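Side-chain contacts in leucine aminopeptidase 2 (Saccharomyces cerevisiae, PDB 2XQ0), which preferentially cleaves di- and tripeptides as a zinc aminopeptidase of the M1 family, with low epoxide hydrolase activity in vitro: residues P15-D18 with N24-D27; R415-K420 with K424-F429; F531-F536 with F564-F569. All coordinates share one frame; numbering follows the deposited sequence.

Contact 1 (P15-D18 with N24-D27)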
loop_
_atom_site.group_PDB
_atom_site.type_symbol
_atom_site.label_atom_id
_atom_site.label_comp_id
_atom_site.label_asym_id
_atom_site.label_seq_id
_atom_site.Cartn_x
_atom_site.Cartn_y
_atom_site.Cartn_z
ATOM N N PRO A 15 -19.528 15.189 0.934
ATOM C CA PRO A 15 -18.502 14.596 0.075
ATOM C C PRO A 15 -19.064 14.103 -1.248
ATOM O O PRO A 15 -20.197 13.633 -1.315
ATOM C CB PRO A 15 -18.014 13.386 0.888
ATOM C CG PRO A 15 -18.461 13.628 2.267
ATOM C CD PRO A 15 -19.733 14.393 2.152
ATOM N N GLU A 16 -18.240 14.188 -2.282
ATOM C CA GLU A 16 -18.603 13.784 -3.624
ATOM C C GLU A 16 -19.020 12.322 -3.651
ATOM O O GLU A 16 -18.414 11.474 -2.984
ATOM C CB GLU A 16 -17.398 13.983 -4.538
ATOM C CG GLU A 16 -17.636 13.598 -5.978
ATOM C CD GLU A 16 -16.417 13.871 -6.835
ATOM O OE1 GLU A 16 -16.413 14.899 -7.543
ATOM O OE2 GLU A 16 -15.467 13.065 -6.795
ATOM N N TYR A 17 -20.042 12.031 -4.442
ATOM C CA TYR A 17 -20.581 10.680 -4.531
ATOM C C TYR A 17 -19.550 9.658 -5.017
ATOM O O TYR A 17 -18.815 9.915 -5.964
ATOM C CB TYR A 17 -21.829 10.672 -5.447
ATOM C CG TYR A 17 -22.675 9.436 -5.234
ATOM C CD1 TYR A 17 -23.699 9.437 -4.305
ATOM C CD2 TYR A 17 -22.423 8.266 -5.931
ATOM C CE1 TYR A 17 -24.475 8.322 -4.093
ATOM C CE2 TYR A 17 -23.193 7.121 -5.717
ATOM C CZ TYR A 17 -24.216 7.161 -4.790
ATOM O OH TYR A 17 -24.995 6.053 -4.543
ATOM N N ASP A 18 -19.501 8.497 -4.353
ATOM C CA ASP A 18 -18.608 7.409 -4.724
ATOM C C ASP A 18 -19.228 6.498 -5.794
ATOM O O ASP A 18 -20.100 5.685 -5.490
ATOM C CB ASP A 18 -18.300 6.575 -3.466
ATOM C CG ASP A 18 -17.357 5.438 -3.728
ATOM O OD1 ASP A 18 -16.980 5.219 -4.904
ATOM O OD2 ASP A 18 -16.979 4.772 -2.734
ATOM N N ASN A 24 -26.753 1.820 -1.655
ATOM C CA ASN A 24 -27.399 3.127 -1.531
ATOM C C ASN A 24 -27.051 3.751 -0.194
ATOM O O ASN A 24 -27.907 4.021 0.648
ATOM C CB ASN A 24 -28.909 3.090 -1.815
ATOM C CG ASN A 24 -29.673 2.076 -0.966
ATOM O OD1 ASN A 24 -29.104 1.288 -0.208
ATOM N ND2 ASN A 24 -30.990 2.093 -1.116
ATOM N N TYR A 25 -25.760 3.985 -0.023
ATOM C CA TYR A 25 -25.226 4.369 1.270
ATOM C C TYR A 25 -25.653 5.759 1.728
ATOM O O TYR A 25 -25.692 6.029 2.930
ATOM C CB TYR A 25 -23.703 4.277 1.258
ATOM C CG TYR A 25 -23.021 5.319 0.401
ATOM C CD1 TYR A 25 -22.508 6.483 0.968
ATOM C CD2 TYR A 25 -22.902 5.152 -0.976
ATOM C CE1 TYR A 25 -21.861 7.439 0.191
ATOM C CE2 TYR A 25 -22.270 6.105 -1.761
ATOM C CZ TYR A 25 -21.736 7.237 -1.164
ATOM O OH TYR A 25 -21.091 8.172 -1.935
ATOM N N LYS A 26 -25.961 6.650 0.799
ATOM C CA LYS A 26 -26.409 7.986 1.203
ATOM C C LYS A 26 -27.750 7.919 1.946
ATOM O O LYS A 26 -28.175 8.898 2.561
ATOM C CB LYS A 26 -26.563 8.911 -0.007
ATOM C CG LYS A 26 -25.293 9.225 -0.774
ATOM C CD LYS A 26 -24.327 10.079 0.032
ATOM C CE LYS A 26 -23.315 10.779 -0.883
ATOM N NZ LYS A 26 -22.281 11.543 -0.113
ATOM N N ASP A 27 -28.425 6.772 1.880
ATOM C CA ASP A 27 -29.787 6.658 2.400
ATOM C C ASP A 27 -29.839 6.120 3.820
ATOM O O ASP A 27 -30.911 6.033 4.415
ATOM C CB ASP A 27 -30.625 5.740 1.511
ATOM C CG ASP A 27 -30.901 6.339 0.147
ATOM O OD1 ASP A 27 -30.713 7.556 -0.015
ATOM O OD2 ASP A 27 -31.309 5.589 -0.766
HETATM O O HOH W 1 -19.661 10.213 -0.787
HETATM O O HOH W 2 -26.632 6.201 -2.101
#

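Contact 2 (R415-K420 with K424-F429)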
loop_
_atom_site.group_PDB
_atom_site.type_symbol
_atom_site.label_atom_id
_atom_site.label_comp_id
_atom_site.label_asym_id
_atom_site.label_seq_id
_atom_site.Cartn_x
_atom_site.Cartn_y
_atom_site.Cartn_z
ATOM N N ARG A 415 -2.421 19.745 12.070
ATOM C CA ARG A 415 -3.178 19.380 13.257
ATOM C C ARG A 415 -4.649 19.764 13.124
ATOM O O ARG A 415 -5.526 19.030 13.572
ATOM C CB ARG A 415 -2.592 20.060 14.490
ATOM C CG ARG A 415 -1.349 19.367 15.003
ATOM C CD ARG A 415 -0.407 20.352 15.657
ATOM N NE ARG A 415 0.954 19.836 15.621
ATOM C CZ ARG A 415 2.033 20.569 15.839
ATOM N NH1 ARG A 415 3.232 20.003 15.786
ATOM N NH2 ARG A 415 1.909 21.862 16.113
ATOM N N HIS A 416 -4.914 20.926 12.531
ATOM C CA HIS A 416 -6.284 21.416 12.417
ATOM C C HIS A 416 -7.062 20.492 11.496
ATOM O O HIS A 416 -8.175 20.054 11.817
ATOM C CB HIS A 416 -6.289 22.838 11.854
ATOM C CG HIS A 416 -7.658 23.396 11.649
ATOM N ND1 HIS A 416 -8.275 23.423 10.418
ATOM C CD2 HIS A 416 -8.538 23.940 12.522
ATOM C CE1 HIS A 416 -9.473 23.967 10.538
ATOM N NE2 HIS A 416 -9.657 24.286 11.805
ATOM N N TYR A 417 -6.453 20.209 10.348
ATOM C CA TYR A 417 -7.012 19.315 9.345
ATOM C C TYR A 417 -7.380 17.953 9.929
ATOM O O TYR A 417 -8.527 17.533 9.813
ATOM C CB TYR A 417 -6.026 19.170 8.176
ATOM C CG TYR A 417 -6.405 18.147 7.120
ATOM C CD1 TYR A 417 -7.404 18.412 6.185
ATOM C CD2 TYR A 417 -5.746 16.928 7.039
ATOM C CE1 TYR A 417 -7.746 17.479 5.207
ATOM C CE2 TYR A 417 -6.089 15.978 6.071
ATOM C CZ TYR A 417 -7.095 16.269 5.153
ATOM O OH TYR A 417 -7.449 15.349 4.173
ATOM N N PHE A 418 -6.430 17.261 10.561
ATOM C CA PHE A 418 -6.721 15.913 11.058
ATOM C C PHE A 418 -7.712 15.924 12.227
ATOM O O PHE A 418 -8.456 14.966 12.418
ATOM C CB PHE A 418 -5.437 15.108 11.359
ATOM C CG PHE A 418 -4.680 14.728 10.116
ATOM C CD1 PHE A 418 -5.125 13.690 9.320
ATOM C CD2 PHE A 418 -3.578 15.454 9.705
ATOM C CE1 PHE A 418 -4.466 13.362 8.148
ATOM C CE2 PHE A 418 -2.900 15.122 8.547
ATOM C CZ PHE A 418 -3.345 14.074 7.767
ATOM N N LYS A 419 -7.755 17.020 12.979
ATOM C CA LYS A 419 -8.771 17.146 14.023
ATOM C C LYS A 419 -10.168 17.388 13.441
ATOM O O LYS A 419 -11.143 16.791 13.891
ATOM C CB LYS A 419 -8.416 18.262 15.014
ATOM C CG LYS A 419 -7.648 17.779 16.242
ATOM C CD LYS A 419 -8.437 16.721 17.011
ATOM C CE LYS A 419 -7.615 16.099 18.128
ATOM N NZ LYS A 419 -8.402 15.064 18.850
ATOM N N LYS A 420 -10.262 18.269 12.450
ATOM C CA LYS A 420 -11.549 18.626 11.856
ATOM C C LYS A 420 -12.248 17.401 11.272
ATOM O O LYS A 420 -13.444 17.178 11.481
ATOM C CB LYS A 420 -11.348 19.685 10.761
ATOM C CG LYS A 420 -12.606 20.099 10.034
ATOM C CD LYS A 420 -12.320 21.195 9.009
ATOM C CE LYS A 420 -13.600 21.675 8.330
ATOM N NZ LYS A 420 -13.335 22.460 7.086
ATOM N N LYS A 424 -14.168 10.948 9.981
ATOM C CA LYS A 424 -15.051 11.306 8.884
ATOM C C LYS A 424 -14.352 11.036 7.562
ATOM O O LYS A 424 -13.190 10.611 7.533
ATOM C CB LYS A 424 -15.460 12.781 8.982
ATOM C CG LYS A 424 -16.223 13.133 10.268
ATOM C CD LYS A 424 -16.413 14.628 10.397
ATOM C CE LYS A 424 -17.222 14.968 11.630
ATOM N NZ LYS A 424 -17.785 16.351 11.566
ATOM N N SER A 425 -15.070 11.263 6.473
ATOM C CA SER A 425 -14.523 11.084 5.131
ATOM C C SER A 425 -14.665 12.391 4.376
ATOM O O SER A 425 -15.523 13.212 4.712
ATOM C CB SER A 425 -15.275 9.966 4.410
ATOM O OG SER A 425 -15.122 8.734 5.117
ATOM N N LEU A 426 -13.835 12.612 3.363
ATOM C CA LEU A 426 -13.910 13.895 2.658
ATOM C C LEU A 426 -13.377 13.852 1.240
ATOM O O LEU A 426 -12.742 12.869 0.827
ATOM C CB LEU A 426 -13.163 14.982 3.428
ATOM C CG LEU A 426 -11.669 15.073 3.099
ATOM C CD1 LEU A 426 -11.109 16.385 3.580
ATOM C CD2 LEU A 426 -10.908 13.912 3.727
ATOM N N ASP A 427 -13.663 14.920 0.495
ATOM C CA ASP A 427 -13.155 15.062 -0.859
ATOM C C ASP A 427 -12.120 16.199 -0.936
ATOM O O ASP A 427 -11.866 16.899 0.040
ATOM C CB ASP A 427 -14.301 15.191 -1.893
ATOM C CG ASP A 427 -15.136 16.446 -1.704
ATOM O OD1 ASP A 427 -14.580 17.446 -1.231
ATOM O OD2 ASP A 427 -16.346 16.446 -2.048
ATOM N N THR A 428 -11.479 16.336 -2.083
ATOM C CA THR A 428 -10.439 17.327 -2.261
ATOM C C THR A 428 -10.974 18.737 -2.018
ATOM O O THR A 428 -10.270 19.605 -1.510
ATOM C CB THR A 428 -9.951 17.263 -3.699
ATOM O OG1 THR A 428 -9.409 15.962 -3.945
ATOM C CG2 THR A 428 -8.909 18.321 -3.962
ATOM N N PHE A 429 -12.226 18.963 -2.400
ATOM C CA PHE A 429 -12.798 20.295 -2.311
ATOM C C PHE A 429 -12.909 20.720 -0.859
ATOM O O PHE A 429 -12.644 21.875 -0.528
ATOM C CB PHE A 429 -14.147 20.344 -3.033
ATOM C CG PHE A 429 -14.084 19.805 -4.430
ATOM C CD1 PHE A 429 -13.449 20.528 -5.428
ATOM C CD2 PHE A 429 -14.604 18.559 -4.735
ATOM C CE1 PHE A 429 -13.356 20.029 -6.706
ATOM C CE2 PHE A 429 -14.521 18.048 -6.023
ATOM C CZ PHE A 429 -13.899 18.785 -7.007
#

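Contact 3 (F531-F536 with F564-F569)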
loop_
_atom_site.group_PDB
_atom_site.type_symbol
_atom_site.label_atom_id
_atom_site.label_comp_id
_atom_site.label_asym_id
_atom_site.label_seq_id
_atom_site.Cartn_x
_atom_site.Cartn_y
_atom_site.Cartn_z
ATOM N N PHE A 531 24.369 2.314 -24.255
ATOM C CA PHE A 531 25.192 1.126 -24.498
ATOM C C PHE A 531 24.855 0.102 -23.426
ATOM O O PHE A 531 24.196 0.424 -22.442
ATOM C CB PHE A 531 26.681 1.479 -24.458
ATOM C CG PHE A 531 27.168 1.889 -23.098
ATOM C CD1 PHE A 531 27.840 0.991 -22.281
ATOM C CD2 PHE A 531 26.945 3.173 -22.630
ATOM C CE1 PHE A 531 28.283 1.370 -21.024
ATOM C CE2 PHE A 531 27.386 3.555 -21.379
ATOM C CZ PHE A 531 28.054 2.651 -20.578
ATOM N N ASP A 532 25.289 -1.135 -23.600
ATOM C CA ASP A 532 24.963 -2.132 -22.590
ATOM C C ASP A 532 26.171 -2.681 -21.847
ATOM O O ASP A 532 27.282 -2.766 -22.381
ATOM C CB ASP A 532 24.089 -3.265 -23.150
ATOM C CG ASP A 532 24.728 -3.971 -24.327
ATOM O OD1 ASP A 532 24.361 -5.133 -24.584
ATOM O OD2 ASP A 532 25.601 -3.370 -24.988
ATOM N N TRP A 533 25.925 -3.005 -20.585
ATOM C CA TRP A 533 26.877 -3.689 -19.729
ATOM C C TRP A 533 27.192 -5.100 -20.221
ATOM O O TRP A 533 28.193 -5.696 -19.809
ATOM C CB TRP A 533 26.306 -3.776 -18.311
ATOM C CG TRP A 533 26.453 -2.514 -17.545
ATOM C CD1 TRP A 533 25.498 -1.561 -17.332
ATOM C CD2 TRP A 533 27.631 -2.062 -16.881
ATOM N NE1 TRP A 533 26.012 -0.540 -16.565
ATOM C CE2 TRP A 533 27.325 -0.822 -16.282
ATOM C CE3 TRP A 533 28.921 -2.586 -16.733
ATOM C CZ2 TRP A 533 28.264 -0.097 -15.549
ATOM C CZ3 TRP A 533 29.849 -1.866 -16.004
ATOM C CH2 TRP A 533 29.516 -0.636 -15.419
ATOM N N ALA A 534 26.337 -5.646 -21.087
ATOM C CA ALA A 534 26.574 -6.989 -21.583
ATOM C C ALA A 534 27.943 -7.102 -22.247
ATOM O O ALA A 534 28.544 -8.176 -22.257
ATOM C CB ALA A 534 25.469 -7.418 -22.547
ATOM N N LYS A 535 28.448 -5.988 -22.774
ATOM C CA LYS A 535 29.669 -6.012 -23.575
ATOM C C LYS A 535 30.920 -5.699 -22.753
ATOM O O LYS A 535 32.021 -5.588 -23.295
ATOM C CB LYS A 535 29.542 -5.065 -24.772
ATOM C CG LYS A 535 29.042 -3.670 -24.422
ATOM C CD LYS A 535 28.931 -2.777 -25.656
ATOM C CE LYS A 535 28.594 -1.339 -25.271
ATOM N NZ LYS A 535 28.538 -0.426 -26.448
ATOM N N PHE A 536 30.748 -5.584 -21.441
ATOM C CA PHE A 536 31.877 -5.357 -20.545
ATOM C C PHE A 536 31.877 -6.333 -19.378
ATOM O O PHE A 536 32.020 -5.913 -18.229
ATOM C CB PHE A 536 31.852 -3.924 -20.013
ATOM C CG PHE A 536 31.820 -2.884 -21.097
ATOM C CD1 PHE A 536 30.643 -2.214 -21.398
ATOM C CD2 PHE A 536 32.960 -2.592 -21.832
ATOM C CE1 PHE A 536 30.604 -1.264 -22.403
ATOM C CE2 PHE A 536 32.934 -1.637 -22.836
ATOM C CZ PHE A 536 31.750 -0.973 -23.123
ATOM N N PHE A 564 20.260 -8.616 -8.843
ATOM C CA PHE A 564 19.787 -9.494 -9.907
ATOM C C PHE A 564 19.536 -8.716 -11.198
ATOM O O PHE A 564 19.940 -9.150 -12.282
ATOM C CB PHE A 564 18.541 -10.254 -9.466
ATOM C CG PHE A 564 18.845 -11.505 -8.700
ATOM C CD1 PHE A 564 19.593 -12.518 -9.279
ATOM C CD2 PHE A 564 18.374 -11.682 -7.415
ATOM C CE1 PHE A 564 19.872 -13.678 -8.583
ATOM C CE2 PHE A 564 18.647 -12.851 -6.716
ATOM C CZ PHE A 564 19.393 -13.842 -7.297
ATOM N N LYS A 565 18.899 -7.552 -11.073
ATOM C CA LYS A 565 18.580 -6.731 -12.235
ATOM C C LYS A 565 19.846 -6.227 -12.935
ATOM O O LYS A 565 19.944 -6.259 -14.166
ATOM C CB LYS A 565 17.678 -5.565 -11.834
ATOM C CG LYS A 565 17.208 -4.711 -12.997
ATOM C CD LYS A 565 16.492 -3.472 -12.487
ATOM C CE LYS A 565 15.904 -2.664 -13.618
ATOM N NZ LYS A 565 15.311 -1.379 -13.148
ATOM N N PHE A 566 20.827 -5.767 -12.165
ATOM C CA PHE A 566 22.089 -5.379 -12.791
ATOM C C PHE A 566 22.684 -6.565 -13.531
ATOM O O PHE A 566 23.204 -6.418 -14.637
ATOM C CB PHE A 566 23.108 -4.870 -11.790
ATOM C CG PHE A 566 24.461 -4.620 -12.398
ATOM C CD1 PHE A 566 24.674 -3.512 -13.213
ATOM C CD2 PHE A 566 25.514 -5.495 -12.169
ATOM C CE1 PHE A 566 25.926 -3.271 -13.777
ATOM C CE2 PHE A 566 26.770 -5.260 -12.732
ATOM C CZ PHE A 566 26.972 -4.148 -13.537
ATOM N N GLN A 567 22.610 -7.739 -12.907
ATOM C CA GLN A 567 23.134 -8.956 -13.505
ATOM C C GLN A 567 22.449 -9.236 -14.836
ATOM O O GLN A 567 23.094 -9.685 -15.789
ATOM C CB GLN A 567 22.980 -10.142 -12.550
ATOM C CG GLN A 567 24.039 -10.184 -11.456
ATOM C CD GLN A 567 23.806 -11.300 -10.457
ATOM O OE1 GLN A 567 22.869 -12.086 -10.594
ATOM N NE2 GLN A 567 24.657 -11.372 -9.441
ATOM N N ILE A 568 21.151 -8.954 -14.903
ATOM C CA ILE A 568 20.377 -9.184 -16.123
ATOM C C ILE A 568 20.721 -8.152 -17.199
ATOM O O ILE A 568 20.961 -8.500 -18.354
ATOM C CB ILE A 568 18.855 -9.156 -15.852
ATOM C CG1 ILE A 568 18.458 -10.287 -14.894
ATOM C CG2 ILE A 568 18.077 -9.257 -17.154
ATOM C CD1 ILE A 568 18.948 -11.652 -15.325
ATOM N N PHE A 569 20.738 -6.885 -16.804
ATOM C CA PHE A 569 21.112 -5.790 -17.697
ATOM C C PHE A 569 22.507 -6.010 -18.286
ATOM O O PHE A 569 22.813 -5.540 -19.386
ATOM C CB PHE A 569 21.040 -4.450 -16.952
ATOM C CG PHE A 569 19.753 -3.702 -17.170
ATOM C CD1 PHE A 569 18.586 -4.098 -16.528
ATOM C CD2 PHE A 569 19.708 -2.604 -18.020
ATOM C CE1 PHE A 569 17.400 -3.411 -16.728
ATOM C CE2 PHE A 569 18.523 -1.913 -18.225
ATOM C CZ PHE A 569 17.366 -2.317 -17.582
#

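Contact 1 (P15-D18 with N24-D27)
Tyr25 and Lys26 reach from a short 3-10 turn to the extended chain of Pro15 to Asp18. Both segments belong to the loop that follows helix 4-9 and leads into strand 28-40 of the M1 N-terminal domain. The backbone N of Asp18 donates to Tyr25 OH at 2.9 Å, nearly straight at 173°. The same hydroxyl lies over one face of the Tyr17 ring, offset toward the rim. Tyr17 has CG anti to the backbone N (chi1 -162°), which lays its ring along Tyr25 and Lys26. The two tyrosines run past each other in opposite directions, and the rings meet obliquely, planes at 38°. Their closest ring carbons are Tyr17 CZ and Tyr25 CE2, 3.8 Å apart. The lysine chain kinks after CG and then runs alongside Tyr17, with Lys26 CG 3.5 Å from Tyr17 CE1. The carboxylate of Asp18 turns to Thr160 and to the N of Ser20. One water bridges Glu16 O, Tyr25 OH and Lys26 NZ. A second, at the edge of the Tyr17 ring, joins Tyr17 OH to the N of Lys26. Lys26 NZ also donates to Pro15 O at 3.2 Å, from a position tilted out of the carbonyl plane.

Contact 2 (R415-K420 with K424-F429)
The last turns of helix 407-420 meet a chain that comes back beside them after three linking residues, with Tyr417 touching Leu426. The first segment is helical throughout, and the N of Lys420 bonds to His416 O at 2.8 Å. The second runs extended as strand 424-426, then enters helix 428-438. Asp427 is the N-cap of that helix, and its carboxylate caps a backbone N in the first turn. Where the segments come closest, the CA atoms of Lys420 and Lys424 are 8.6 Å apart, a gap that side chains span.

Tyr417 holds CG anti to its own N (chi1 174°), and this carries the phenol out from the helix toward the strand. Leu426 CD1 approaches the ring obliquely, 3.9 Å from Tyr417 CE1. Leu426 CD2 is 3.8 Å from Tyr417 OH, so both methyls of the leucine lie against the phenol end. At the helix end, Lys424 passes its aliphatic chain by the backbone, with Lys424 CD 4.1 Å from Lys420 O. The ammonium of Lys420 bonds to Thr434 OG1, on helix 428-438.

Strand 424-426 pairs in parallel with strand 312-314 in the catalytic domain, with backbone bonds to Thr313 and Cys315. Val312 of that strand touches both Tyr417 and Leu426. Helix 321-339, which carries the zinc ligand Glu324, adds Leu322 against the same two side chains, and its Trp326 stacks on the Tyr417 ring.

Contact 3 (F531-F536 with F564-F569)
The helical C-terminal domain of the leukotriene A4 hydrolase family holds this contact, in which Trp533 of a short 3-10 turn meets Phe566 of helix 557-569. The pair is T-shaped. Phe566 turns its edge to the face of the indole, with planes at 70° and a centroid separation of 5.0 Å from the five-membered ring. Phe566 CE1 sits over the centre of that ring, 3.7 Å from Trp533 CD2. Phe566 CZ lies further along, toward the six-membered ring, 4.1 Å from Trp533 CE3. In Phe566 the CG is anti to the backbone N (chi1 173°), which swings the phenyl from the helix surface to the indole.

The turn 533-535 comes just before helix 537-546, with Phe536 at its N-cap. The contact thus joins the turn leading into one helix of this all-helical domain to the last turn of another. Ala539 of helix 537-546 touches Trp533, while Ser540 and Leu544 touch Phe566. Trp533 NE1 points away to a different partner and donates to Leu518 O. With an alanine here, the edge of Phe566 would probably lose the face it packs on, and Leu518 O this donor. The backbone takes part as well: Phe569 O is 4.1 Å from Trp533 CB and 3.9 Å from the N of Ala534. The ring of Phe569 leads away from the turn, and this oxygen makes the residue's closest approach.

How the contacts relate
Along the chain the three contacts come in series, none enclosing another. Contacts 1 and 2 have centres about 17 Å apart and touch. The N of Glu16 probably donates to Asp427 OD2 at 3.0 Å, and Pro15 packs beside Ser425. This ties the loop before strand 28-40 to the start of helix 428-438. Contact 3 lies on the opposite side of the chain's centre, with its centre about 52 Å from that of contact 1 and 48 Å from that of contact 2. It shares no helix or strand with either. Contacts 1 and 2 thus join the N-terminal and catalytic domains, while contact 3 is internal to the C-terminal domain.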